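Local coordinates for hypothetical protein (Pseudomonas aeruginosa, PDB 2IGS) that is of unknown function but belongs to the DUF3218 family, placed in the lysozyme clan, so an ancestral link to glycan-cleaving enzymes is possible, at residues K21-Q26 against V93-L98; V32-Q37 against S101-L106; S66-Q71 against V127-V132; F81-V84 against V90-V93; E171-L176 against A206-L211. All coordinates share one frame; numbering follows the deposited sequence.

Overall arrangement
Contacts 1, 2 and 4 all end on helix 87-113, which helices 12-27 and 35-48 and residues 81-84 meet at successive levels. Contact 5, whose centre lies about 6 Å from the centre of the chain, is the most central, purely apolar in its touches and built on helix 203-216. That helix also touches contact 3, where a leucine of helix 63-82 meets a loop turn across the chain's centre from contact 2. The centres of contacts 1 and 4 lie about 16 and 20 Å from the chain centre, yet both are buried; contact 4 adds a disulfide cysteine and an arginine. Contacts 2 and 3 are partly buried and mix apolar touches with polar groups.

Contact 1 (K21-Q26 against V93-L98); sequences KGFARQ and VEILPL
Phe-23 and Ile-95 meet at about a right angle, the isoleucine bringing its terminal methyl up to the root of the phenylalanine. Ile-95 CD1 lies 4.0 Å from Phe-23 CB and equally far from its CD2, so the methyl sits where ring and stem join, approaching the ring obliquely. The isoleucine reaches this far because its longer branch is fully extended (chi2 -174°), with CG1 beside the backbone N. Phe-23 likewise carries its ring on the backbone N side (chi1 -67°), turned against Ile-79 of helix 63-82, which touches Ile-95 as well. Tyr-20, one turn earlier, meets the Phe-23 ring edge-to-face. One turn of helix 12-27 is thereby packed on helix 87-113, a helix-helix interface of a mainly helical fold in which a third helix, 63-82, joins the same apolar cluster. Beside the aromatic pair, Ala-24 offers only a methyl group, and Leu-96 comes to it by one branch: CD2 is 3.8 Å from Ala-24 CB and 4.0 Å from Ala-24 CA. The small residue lets the backbones draw together here, with the CA atoms of Ala-24 and Leu-96 6.8 Å apart. Phe-33 also packs on Ala-24, and Phe-31 on Leu-96, so loop aromatics extend the cluster. Residues 93-95 belong to a wider pi-type turn, in which Ile-95 N probably bonds to Val-90 O, and the helix kinks at Pro-97, whose nitrogen has no hydrogen to give to the preceding turn.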
# COMPACT_ATOMS: atom_id res chain seq x y z
N LYS F 21 -2.79 5.23 53.46
CA LYS F 21 -3.62 6.35 53.91
C LYS F 21 -3.27 6.70 55.39
O LYS F 21 -3.18 7.87 55.76
CB LYS F 21 -5.11 6.01 53.72
CG LYS F 21 -6.03 7.23 53.70
CD LYS F 21 -7.48 6.88 53.29
CE LYS F 21 -8.43 7.99 53.75
NZ LYS F 21 -9.75 8.03 53.02
N GLY F 22 -3.01 5.67 56.19
CA GLY F 22 -2.65 5.81 57.59
C GLY F 22 -1.27 6.40 57.84
O GLY F 22 -1.12 7.25 58.72
N PHE F 23 -0.27 5.93 57.08
CA PHE F 23 1.07 6.52 57.15
C PHE F 23 1.03 7.99 56.74
O PHE F 23 1.62 8.82 57.40
CB PHE F 23 2.08 5.76 56.27
CG PHE F 23 2.40 4.36 56.74
CD1 PHE F 23 2.49 4.05 58.09
CD2 PHE F 23 2.67 3.37 55.81
CE1 PHE F 23 2.81 2.76 58.51
CE2 PHE F 23 3.01 2.06 56.22
CZ PHE F 23 3.08 1.77 57.57
N ALA F 24 0.31 8.30 55.66
CA ALA F 24 0.26 9.65 55.09
C ALA F 24 -0.39 10.65 56.02
O ALA F 24 0.02 11.81 56.09
CB ALA F 24 -0.46 9.64 53.72
N ARG F 25 -1.43 10.20 56.73
CA ARG F 25 -2.08 11.03 57.73
C ARG F 25 -1.14 11.31 58.91
O ARG F 25 -1.10 12.44 59.41
CB ARG F 25 -3.41 10.41 58.18
CG ARG F 25 -4.23 11.37 59.03
CD ARG F 25 -5.57 10.80 59.47
NE ARG F 25 -5.76 11.07 60.89
CZ ARG F 25 -6.07 12.26 61.41
NH1 ARG F 25 -6.27 13.31 60.62
NH2 ARG F 25 -6.19 12.40 62.72
N GLN F 26 -0.38 10.30 59.34
CA GLN F 26 0.73 10.48 60.28
C GLN F 26 1.68 11.56 59.80
O GLN F 26 2.16 12.38 60.57
CB GLN F 26 1.54 9.20 60.44
CG GLN F 26 0.94 8.15 61.31
CD GLN F 26 2.00 7.35 62.05
OE1 GLN F 26 2.76 7.91 62.85
NE2 GLN F 26 2.05 6.05 61.78
N VAL F 93 10.86 11.78 51.94
CA VAL F 93 11.74 11.12 50.95
C VAL F 93 11.13 9.83 50.39
O VAL F 93 11.20 9.57 49.19
CB VAL F 93 13.18 10.89 51.49
CG1 VAL F 93 14.06 10.16 50.44
CG2 VAL F 93 13.81 12.23 51.89
N GLU F 94 10.49 9.05 51.25
CA GLU F 94 10.00 7.73 50.88
C GLU F 94 8.52 7.65 50.47
O GLU F 94 8.19 7.18 49.37
CB GLU F 94 10.32 6.73 51.99
CG GLU F 94 11.80 6.75 52.41
CD GLU F 94 12.09 5.94 53.66
OE1 GLU F 94 12.89 6.39 54.50
OE2 GLU F 94 11.53 4.84 53.82
N ILE F 95 7.64 8.13 51.33
CA ILE F 95 6.22 7.84 51.18
C ILE F 95 5.40 8.86 50.34
O ILE F 95 4.83 8.51 49.30
CB ILE F 95 5.57 7.51 52.54
CG1 ILE F 95 6.22 6.24 53.11
CG2 ILE F 95 4.05 7.35 52.40
CD1 ILE F 95 5.59 5.68 54.40
N LEU F 96 5.34 10.11 50.77
CA LEU F 96 4.51 11.07 50.04
C LEU F 96 5.00 11.25 48.58
O LEU F 96 4.17 11.31 47.67
CB LEU F 96 4.36 12.41 50.80
CG LEU F 96 3.80 12.30 52.24
CD1 LEU F 96 3.66 13.66 52.91
CD2 LEU F 96 2.47 11.56 52.30
N PRO F 97 6.33 11.33 48.35
CA PRO F 97 6.81 11.37 46.96
C PRO F 97 6.42 10.14 46.14
O PRO F 97 6.11 10.27 44.96
CB PRO F 97 8.33 11.47 47.12
CG PRO F 97 8.52 12.10 48.49
CD PRO F 97 7.45 11.44 49.31
N LEU F 98 6.43 8.96 46.76
CA LEU F 98 5.95 7.76 46.09
C LEU F 98 4.48 7.89 45.71
O LEU F 98 4.09 7.56 44.60
CB LEU F 98 6.15 6.52 46.97
CG LEU F 98 5.87 5.17 46.28
CD1 LEU F 98 6.70 4.05 46.92
CD2 LEU F 98 4.37 4.81 46.27

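Contact 2 (V32-Q37 against S101-L106)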
# COMPACT_ATOMS: atom_id res chain seq x y z
N VAL F 32 -3.37 15.63 50.61
CA VAL F 32 -4.48 15.03 49.88
C VAL F 32 -4.02 13.67 49.31
O VAL F 32 -3.23 13.61 48.35
CB VAL F 32 -5.00 15.97 48.75
CG1 VAL F 32 -6.28 15.42 48.12
CG2 VAL F 32 -5.23 17.39 49.26
N PHE F 33 -4.49 12.59 49.95
CA PHE F 33 -4.14 11.22 49.58
C PHE F 33 -4.80 10.83 48.24
O PHE F 33 -6.03 10.86 48.12
CB PHE F 33 -4.56 10.26 50.70
CG PHE F 33 -4.12 8.84 50.49
CD1 PHE F 33 -5.01 7.88 50.01
CD2 PHE F 33 -2.82 8.45 50.76
CE1 PHE F 33 -4.59 6.55 49.79
CE2 PHE F 33 -2.40 7.13 50.53
CZ PHE F 33 -3.29 6.19 50.05
N PRO F 34 -3.98 10.46 47.22
CA PRO F 34 -4.57 10.06 45.92
C PRO F 34 -5.10 8.61 45.96
O PRO F 34 -4.44 7.69 45.42
CB PRO F 34 -3.40 10.21 44.94
CG PRO F 34 -2.14 10.06 45.79
CD PRO F 34 -2.51 10.39 47.22
N GLU F 35 -6.25 8.39 46.61
CA GLU F 35 -6.71 7.02 46.85
C GLU F 35 -7.07 6.25 45.57
O GLU F 35 -6.73 5.07 45.47
CB GLU F 35 -7.86 6.95 47.86
CG GLU F 35 -8.14 5.53 48.32
CD GLU F 35 -8.92 5.44 49.61
OE1 GLU F 35 -9.92 6.17 49.76
OE2 GLU F 35 -8.54 4.62 50.49
N ALA F 36 -7.75 6.89 44.63
CA ALA F 36 -8.16 6.20 43.39
C ALA F 36 -6.98 5.67 42.59
O ALA F 36 -6.97 4.51 42.22
CB ALA F 36 -9.06 7.10 42.51
N GLN F 37 -5.98 6.54 42.36
CA GLN F 37 -4.76 6.17 41.64
C GLN F 37 -3.92 5.12 42.36
O GLN F 37 -3.33 4.24 41.72
CB GLN F 37 -3.90 7.40 41.34
CG GLN F 37 -4.57 8.45 40.45
CD GLN F 37 -5.21 9.59 41.23
OE1 GLN F 37 -5.83 9.39 42.27
NE2 GLN F 37 -5.06 10.81 40.71
N SER F 101 4.03 10.57 43.00
CA SER F 101 4.63 10.24 41.72
C SER F 101 3.83 9.18 40.97
O SER F 101 3.59 9.31 39.77
CB SER F 101 6.12 9.83 41.88
OG SER F 101 6.37 8.46 41.60
N MSE F 102 3.38 8.14 41.69
CA MSE F 102 2.49 7.15 41.11
C MSE F 102 1.20 7.74 40.56
O MSE F 102 0.73 7.29 39.53
CB MSE F 102 2.14 6.06 42.10
CG MSE F 102 3.20 5.02 42.23
SE MSE F 102 2.51 3.32 42.81
CE MSE F 102 1.08 3.88 43.99
N ALA F 103 0.63 8.72 41.26
CA ALA F 103 -0.63 9.32 40.84
C ALA F 103 -0.44 10.05 39.52
O ALA F 103 -1.20 9.85 38.59
CB ALA F 103 -1.15 10.28 41.92
N GLN F 104 0.62 10.86 39.45
CA GLN F 104 0.97 11.64 38.26
C GLN F 104 1.34 10.74 37.08
O GLN F 104 0.89 10.98 35.95
CB GLN F 104 2.09 12.64 38.57
CG GLN F 104 1.66 13.78 39.50
CD GLN F 104 2.82 14.60 40.08
OE1 GLN F 104 3.97 14.15 40.12
NE2 GLN F 104 2.50 15.81 40.56
N ASN F 105 2.13 9.71 37.33
CA ASN F 105 2.56 8.80 36.27
C ASN F 105 1.40 8.00 35.68
O ASN F 105 1.25 7.93 34.45
CB ASN F 105 3.76 7.95 36.68
CG ASN F 105 5.06 8.79 36.77
OD1 ASN F 105 5.27 9.70 35.97
ND2 ASN F 105 5.91 8.49 37.76
N LEU F 106 0.56 7.46 36.56
CA LEU F 106 -0.67 6.77 36.19
C LEU F 106 -1.64 7.61 35.38
O LEU F 106 -2.26 7.09 34.42
CB LEU F 106 -1.37 6.24 37.44
CG LEU F 106 -2.21 4.95 37.44
CD1 LEU F 106 -3.60 5.17 38.00
CD2 LEU F 106 -2.23 4.15 36.12
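Gln-37 lies across Ala-103, its stem and its amide both resting on the alanine. Gln-37 CB is 3.8 Å from Ala-103 CA, and the sharp bend at chi2 (97°) folds the chain back, bringing NE2 to 4.1 Å from Ala-103 CB. The bend lays the amide near helix 87-113, where NE2 is bonded to OD2 of Asp-107. Three residues before Gln-37, Pro-34 turns its ring to the same methyl: Pro-34 CB and Ala-103 CB are 3.8 Å apart. Leu-106, one turn on from Ala-103, lies by the backbone and CB of the glutamine, placing CD1 3.8 Å from Gln-37 O, 3.9 Å from Gln-37 CA and 4.0 Å from Gln-37 CB. Pro-34 is the centre of an inverse gamma turn, with a weak bond from Glu-35 N to Phe-33 O, and it occupies the N-cap site while its carbonyl accepts the hydroxyl of Thr-38. With the CA atoms of Gln-37 and Ala-103 only 5.3 Å apart, the arrangement is that of a close helix-helix approach at an alanine, joining the first turn of helix 35-48 to helix 87-113.

Contact 3 (S66-Q71 against V127-V132)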
# COMPACT_ATOMS: atom_id res chain seq x y z
N SER F 66 1.74 -14.39 46.90
CA SER F 66 1.54 -14.32 48.35
C SER F 66 2.79 -13.88 49.09
O SER F 66 2.71 -13.06 50.02
CB SER F 66 1.06 -15.67 48.89
OG SER F 66 -0.08 -16.09 48.16
N THR F 67 3.94 -14.43 48.69
CA THR F 67 5.23 -14.02 49.25
C THR F 67 5.49 -12.51 49.07
O THR F 67 5.87 -11.83 50.00
CB THR F 67 6.36 -14.88 48.70
OG1 THR F 67 6.16 -16.23 49.16
CG2 THR F 67 7.76 -14.39 49.17
N LEU F 68 5.23 -12.00 47.88
CA LEU F 68 5.29 -10.57 47.62
C LEU F 68 4.43 -9.75 48.58
O LEU F 68 4.84 -8.67 49.03
CB LEU F 68 4.83 -10.29 46.19
CG LEU F 68 5.92 -10.02 45.13
CD1 LEU F 68 7.37 -10.47 45.50
CD2 LEU F 68 5.52 -10.49 43.73
N LEU F 69 3.23 -10.25 48.85
CA LEU F 69 2.27 -9.59 49.73
C LEU F 69 2.71 -9.63 51.19
O LEU F 69 2.62 -8.61 51.87
CB LEU F 69 0.83 -10.14 49.56
CG LEU F 69 0.21 -10.07 48.15
CD1 LEU F 69 -1.15 -10.77 48.15
CD2 LEU F 69 0.02 -8.65 47.65
N ALA F 70 3.19 -10.79 51.64
CA ALA F 70 3.87 -10.93 52.96
C ALA F 70 5.03 -9.96 53.15
O ALA F 70 5.14 -9.34 54.21
CB ALA F 70 4.35 -12.37 53.21
N GLN F 71 5.88 -9.81 52.13
CA GLN F 71 7.01 -8.86 52.18
C GLN F 71 6.48 -7.44 52.35
O GLN F 71 7.07 -6.63 53.05
CB GLN F 71 7.86 -8.90 50.91
CG GLN F 71 8.39 -10.25 50.50
CD GLN F 71 9.01 -10.23 49.11
OE1 GLN F 71 8.73 -9.33 48.30
NE2 GLN F 71 9.85 -11.22 48.82
N VAL F 127 6.52 -12.53 34.93
CA VAL F 127 5.18 -12.78 35.46
C VAL F 127 4.88 -11.91 36.72
O VAL F 127 3.73 -11.48 36.94
CB VAL F 127 4.98 -14.30 35.80
CG1 VAL F 127 3.65 -14.55 36.44
CG2 VAL F 127 5.10 -15.18 34.56
N TYR F 128 5.91 -11.66 37.53
CA TYR F 128 5.79 -10.90 38.79
C TYR F 128 6.29 -9.46 38.68
O TYR F 128 7.21 -9.19 37.90
CB TYR F 128 6.50 -11.66 39.91
CG TYR F 128 5.89 -13.03 40.05
CD1 TYR F 128 4.64 -13.19 40.65
CD2 TYR F 128 6.51 -14.15 39.52
CE1 TYR F 128 4.05 -14.43 40.75
CE2 TYR F 128 5.93 -15.41 39.60
CZ TYR F 128 4.69 -15.53 40.21
OH TYR F 128 4.11 -16.77 40.32
N PRO F 129 5.71 -8.52 39.46
CA PRO F 129 6.11 -7.13 39.25
C PRO F 129 7.54 -6.87 39.66
O PRO F 129 8.18 -5.95 39.16
CB PRO F 129 5.12 -6.34 40.12
CG PRO F 129 4.70 -7.30 41.17
CD PRO F 129 4.69 -8.64 40.52
N THR F 130 8.06 -7.69 40.58
CA THR F 130 9.40 -7.56 41.09
C THR F 130 10.42 -8.39 40.30
O THR F 130 11.58 -8.50 40.70
CB THR F 130 9.46 -8.03 42.54
OG1 THR F 130 8.88 -9.33 42.62
CG2 THR F 130 8.69 -7.07 43.45
N ASP F 131 10.01 -8.99 39.19
CA ASP F 131 10.93 -9.86 38.45
C ASP F 131 12.09 -9.04 37.87
O ASP F 131 11.93 -7.85 37.45
CB ASP F 131 10.20 -10.64 37.35
CG ASP F 131 9.60 -11.98 37.83
OD1 ASP F 131 9.99 -12.49 38.90
OD2 ASP F 131 8.71 -12.52 37.14
N VAL F 132 13.26 -9.67 37.87
CA VAL F 132 14.45 -9.14 37.21
C VAL F 132 15.00 -10.22 36.29
O VAL F 132 15.26 -11.37 36.70
CB VAL F 132 15.51 -8.62 38.21
CG1 VAL F 132 16.69 -7.96 37.47
CG2 VAL F 132 14.87 -7.62 39.19
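Leu-68 reaches out from helix 63-82 to touch Tyr-128, Pro-129 and Thr-130 with its two methyl branches. Leucine and proline meet tip to tip, Leu-68 CD2 lying 3.8 Å from Pro-129 CD; the same methyl is 4.1 Å from Tyr-128 CB, oblique to the tyrosine ring. Both methyls flank the threonine hydroxyl in van der Waals contact, CD1 3.4 Å and CD2 3.7 Å from Thr-130 OG1. That oxygen sits between the backbone N and the carbonyl carbon (chi1 52°), which turns it to the leucine, and the two side chains slide past each other in opposite directions. Leu-68 has unusual torsions, with chi2 near eclipsed at 18°, so the exact placing of its methyls deserves some caution. The receiving surface is a type I beta turn from Tyr-128 to Asp-131, closed by the bond from Asp-131 N to Tyr-128 O, in the loop leading into strand 132-134; the contact thus joins a long helix to the entrance of a small antiparallel sheet. In the next shell, Asp-131 braces the turn: its OD2 accepts Tyr-128 N at 3.0 Å in a nearly straight bond (167°), met from well above the carboxylate plane, and Val-127 N adds a weak second bond. Val-127 CG1 lies over one face of the tyrosine ring, toward the rim; a nearly parallel Phe-52 ring also meets it, and Asp-62 binds its hydroxyl. Farther out, Tyr-203 and Ala-206 of helix 203-216 pack on Pro-129 and Thr-130.

Contact 4 (F81-V84 against V90-V93)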
# COMPACT_ATOMS: atom_id res chain seq x y z
N PHE F 81 7.64 1.37 62.65
CA PHE F 81 8.73 1.56 63.61
C PHE F 81 9.59 2.79 63.29
O PHE F 81 9.98 3.52 64.20
CB PHE F 81 9.62 0.30 63.71
CG PHE F 81 9.03 -0.79 64.57
CD1 PHE F 81 9.26 -0.80 65.95
CD2 PHE F 81 8.26 -1.79 64.02
CE1 PHE F 81 8.71 -1.81 66.75
CE2 PHE F 81 7.71 -2.80 64.82
CZ PHE F 81 7.94 -2.81 66.18
N ARG F 82 9.88 3.02 62.01
CA ARG F 82 10.77 4.12 61.61
C ARG F 82 10.07 5.50 61.64
O ARG F 82 10.75 6.53 61.64
CB ARG F 82 11.41 3.84 60.25
CG ARG F 82 12.36 2.63 60.22
CD ARG F 82 13.41 2.73 59.09
NE ARG F 82 12.76 2.85 57.80
CZ ARG F 82 12.85 3.87 56.94
NH1 ARG F 82 13.62 4.92 57.17
NH2 ARG F 82 12.15 3.81 55.82
N MSE F 83 8.74 5.49 61.64
CA MSE F 83 7.91 6.69 61.81
C MSE F 83 8.20 7.43 63.11
O MSE F 83 8.04 8.65 63.16
CB MSE F 83 6.41 6.33 61.75
CG MSE F 83 5.82 6.24 60.34
SE MSE F 83 5.41 8.01 59.62
CE MSE F 83 7.18 8.72 59.50
N VAL F 84 8.61 6.69 64.15
CA VAL F 84 8.91 7.28 65.48
C VAL F 84 10.13 8.22 65.46
O VAL F 84 10.08 9.33 66.01
CB VAL F 84 9.14 6.19 66.59
CG1 VAL F 84 9.35 6.85 67.97
CG2 VAL F 84 7.99 5.20 66.67
N VAL F 90 10.96 9.26 56.12
CA VAL F 90 9.87 8.36 55.80
C VAL F 90 8.78 9.14 55.06
O VAL F 90 8.32 8.71 54.01
CB VAL F 90 9.31 7.67 57.07
CG1 VAL F 90 7.98 7.00 56.78
CG2 VAL F 90 10.32 6.66 57.65
N CYS F 91 8.45 10.32 55.56
CA CYS F 91 7.39 11.13 54.96
C CYS F 91 7.76 11.83 53.66
O CYS F 91 7.07 11.67 52.65
CB CYS F 91 6.90 12.15 55.97
SG CYS F 91 6.09 11.33 57.34
N ASN F 92 8.86 12.58 53.69
CA ASN F 92 9.24 13.48 52.61
C ASN F 92 10.28 12.94 51.64
O ASN F 92 10.55 13.56 50.62
CB ASN F 92 9.70 14.83 53.19
CG ASN F 92 8.67 15.43 54.14
OD1 ASN F 92 7.46 15.24 53.98
ND2 ASN F 92 9.16 16.16 55.14
N VAL F 93 10.86 11.78 51.94
CA VAL F 93 11.74 11.12 50.95
C VAL F 93 11.13 9.83 50.39
O VAL F 93 11.20 9.57 49.19
CB VAL F 93 13.18 10.89 51.49
CG1 VAL F 93 14.06 10.16 50.44
CG2 VAL F 93 13.81 12.23 51.89
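Met-83, present as selenomethionine, sets its terminal methyl against both Val-90 and Cys-91, and these three buried side chains, touching at several points, make the closer half of the contact. CE lies 3.3 Å from Val-90 CG1 and 3.4 Å from Val-90 CB, shorter than normal carbon contacts, so the exact position of that methyl is doubtful. It is also 3.6 Å from Cys-91 SG. Bends at chi2 (-79°) and chi3 (65°) curl the chain round to reach both residues. Cys-91 SG forms the disulfide with Cys-27, so the methyl packs beside a covalent tie between helices 12-27 and 87-113. On the other, partly exposed side the touch is lighter. Arg-82 bends at chi3 and lays its guanidinium over the second valine branch, with Val-90 CG2 3.5 Å above the plane but offset toward the rim, and 3.8 Å from Arg-82 NH1. The guanidinium forms salt bridges to Glu-86 at NH1 and to Glu-94 at NH2, the latter modelled too close for its length to be trusted. Val-90 therefore divides two environments: CG1 meets the methyl of the selenomethionine, beside the disulfide sulfur, and CG2 a charged group whose ion pairs, rather than its contact with the valine, probably fix its orientation.

Contact 5 (E171-L176 against A206-L211)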
# COMPACT_ATOMS: atom_id res chain seq x y z
N GLU F 171 13.53 9.25 45.33
CA GLU F 171 14.98 9.14 45.47
C GLU F 171 15.50 7.70 45.54
O GLU F 171 16.39 7.32 44.77
CB GLU F 171 15.46 9.90 46.72
CG GLU F 171 15.46 11.42 46.58
CD GLU F 171 15.76 12.15 47.90
OE1 GLU F 171 16.59 11.65 48.70
OE2 GLU F 171 15.17 13.22 48.12
N ASP F 172 14.93 6.92 46.45
CA ASP F 172 15.45 5.57 46.79
C ASP F 172 15.34 4.55 45.65
O ASP F 172 16.20 3.69 45.49
CB ASP F 172 14.80 5.04 48.06
CG ASP F 172 15.27 5.76 49.31
OD1 ASP F 172 14.55 5.72 50.33
OD2 ASP F 172 16.38 6.35 49.29
N ILE F 173 14.27 4.65 44.86
CA ILE F 173 14.10 3.84 43.65
C ILE F 173 15.05 4.31 42.55
O ILE F 173 15.69 3.49 41.87
CB ILE F 173 12.62 3.82 43.17
CG1 ILE F 173 11.68 3.49 44.34
CG2 ILE F 173 12.43 2.81 42.04
CD1 ILE F 173 10.22 3.34 43.95
N LYS F 174 15.15 5.62 42.38
CA LYS F 174 16.14 6.21 41.47
C LYS F 174 17.59 5.76 41.79
O LYS F 174 18.36 5.43 40.89
CB LYS F 174 16.02 7.75 41.49
CG LYS F 174 16.22 8.42 40.15
CD LYS F 174 16.34 9.93 40.27
CE LYS F 174 16.93 10.59 38.98
NZ LYS F 174 16.03 10.52 37.75
N ALA F 175 17.93 5.70 43.08
CA ALA F 175 19.26 5.27 43.52
C ALA F 175 19.53 3.77 43.33
O ALA F 175 20.67 3.36 43.06
CB ALA F 175 19.48 5.66 44.99
N LEU F 176 18.48 2.98 43.48
CA LEU F 176 18.54 1.52 43.34
C LEU F 176 18.69 1.07 41.89
O LEU F 176 19.40 0.12 41.60
CB LEU F 176 17.26 0.90 43.92
CG LEU F 176 17.04 -0.61 43.82
CD1 LEU F 176 17.86 -1.39 44.86
CD2 LEU F 176 15.57 -0.88 43.99
N ALA F 206 8.23 -1.69 42.77
CA ALA F 206 8.26 -2.18 41.37
C ALA F 206 7.13 -1.56 40.54
O ALA F 206 7.34 -1.21 39.39
CB ALA F 206 8.14 -3.68 41.33
N VAL F 207 5.93 -1.42 41.12
CA VAL F 207 4.84 -0.79 40.39
C VAL F 207 5.11 0.72 40.21
O VAL F 207 4.80 1.27 39.17
CB VAL F 207 3.45 -1.03 41.04
CG1 VAL F 207 2.40 -0.13 40.39
CG2 VAL F 207 3.03 -2.52 41.00
N THR F 208 5.72 1.36 41.22
CA THR F 208 6.16 2.77 41.13
C THR F 208 7.13 2.98 39.95
O THR F 208 6.98 3.92 39.17
CB THR F 208 6.80 3.27 42.46
OG1 THR F 208 5.97 2.91 43.56
CG2 THR F 208 7.00 4.78 42.48
N LEU F 209 8.13 2.10 39.83
CA LEU F 209 9.11 2.14 38.77
C LEU F 209 8.42 1.94 37.43
O LEU F 209 8.71 2.69 36.47
CB LEU F 209 10.18 1.04 38.98
CG LEU F 209 11.27 0.80 37.91
CD1 LEU F 209 12.22 2.01 37.84
CD2 LEU F 209 12.07 -0.50 38.16
N LEU F 210 7.52 0.95 37.38
CA LEU F 210 6.79 0.59 36.16
C LEU F 210 6.05 1.79 35.56
O LEU F 210 6.13 2.04 34.36
CB LEU F 210 5.80 -0.56 36.42
CG LEU F 210 4.96 -1.04 35.22
CD1 LEU F 210 5.82 -1.87 34.25
CD2 LEU F 210 3.75 -1.85 35.67
N LEU F 211 5.32 2.49 36.40
CA LEU F 211 4.55 3.65 35.99
C LEU F 211 5.44 4.84 35.62
O LEU F 211 5.13 5.56 34.70
CB LEU F 211 3.57 4.04 37.11
CG LEU F 211 2.47 3.02 37.41
CD1 LEU F 211 1.60 3.46 38.57
CD2 LEU F 211 1.64 2.71 36.16
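Helix 171-177, a helix of under two turns, meets the middle of helix 203-216 with the CA atoms of Ile-173 and Leu-209 7.2 Å apart, the nearest pair of the two segments. Regular backbone bonds hold each side, for example Ala-175 N to Glu-171 O at 2.8 Å and Leu-210 N to Ala-206 O at 3.0 Å. At this spacing one side chain spans the gap. Ile-173 extends its longer branch (chi2 -175°), and its CD1 ends 3.7 Å from Thr-208 CB and 3.8 Å from Thr-208 CG2, the two side chains meeting at about a right angle. Its shorter branch is anti to the backbone N, and there CG2 rests more loosely at 4.2 Å from Leu-209 CB. Thr-208 thus gives the isoleucine its carbon side, while its hydroxyl bonds back to Thr-204 O in the preceding turn, which satisfies the polar atom inside an apolar setting. Leu-98 and Met-102 of helix 87-113 also pack on Thr-208, and Leu-209 touches Val-154 of the small sheet. The packing of a short helix on the inner helix 203-216, with helix 87-113 against the same threonine, is that of a buried core in a mainly helical fold.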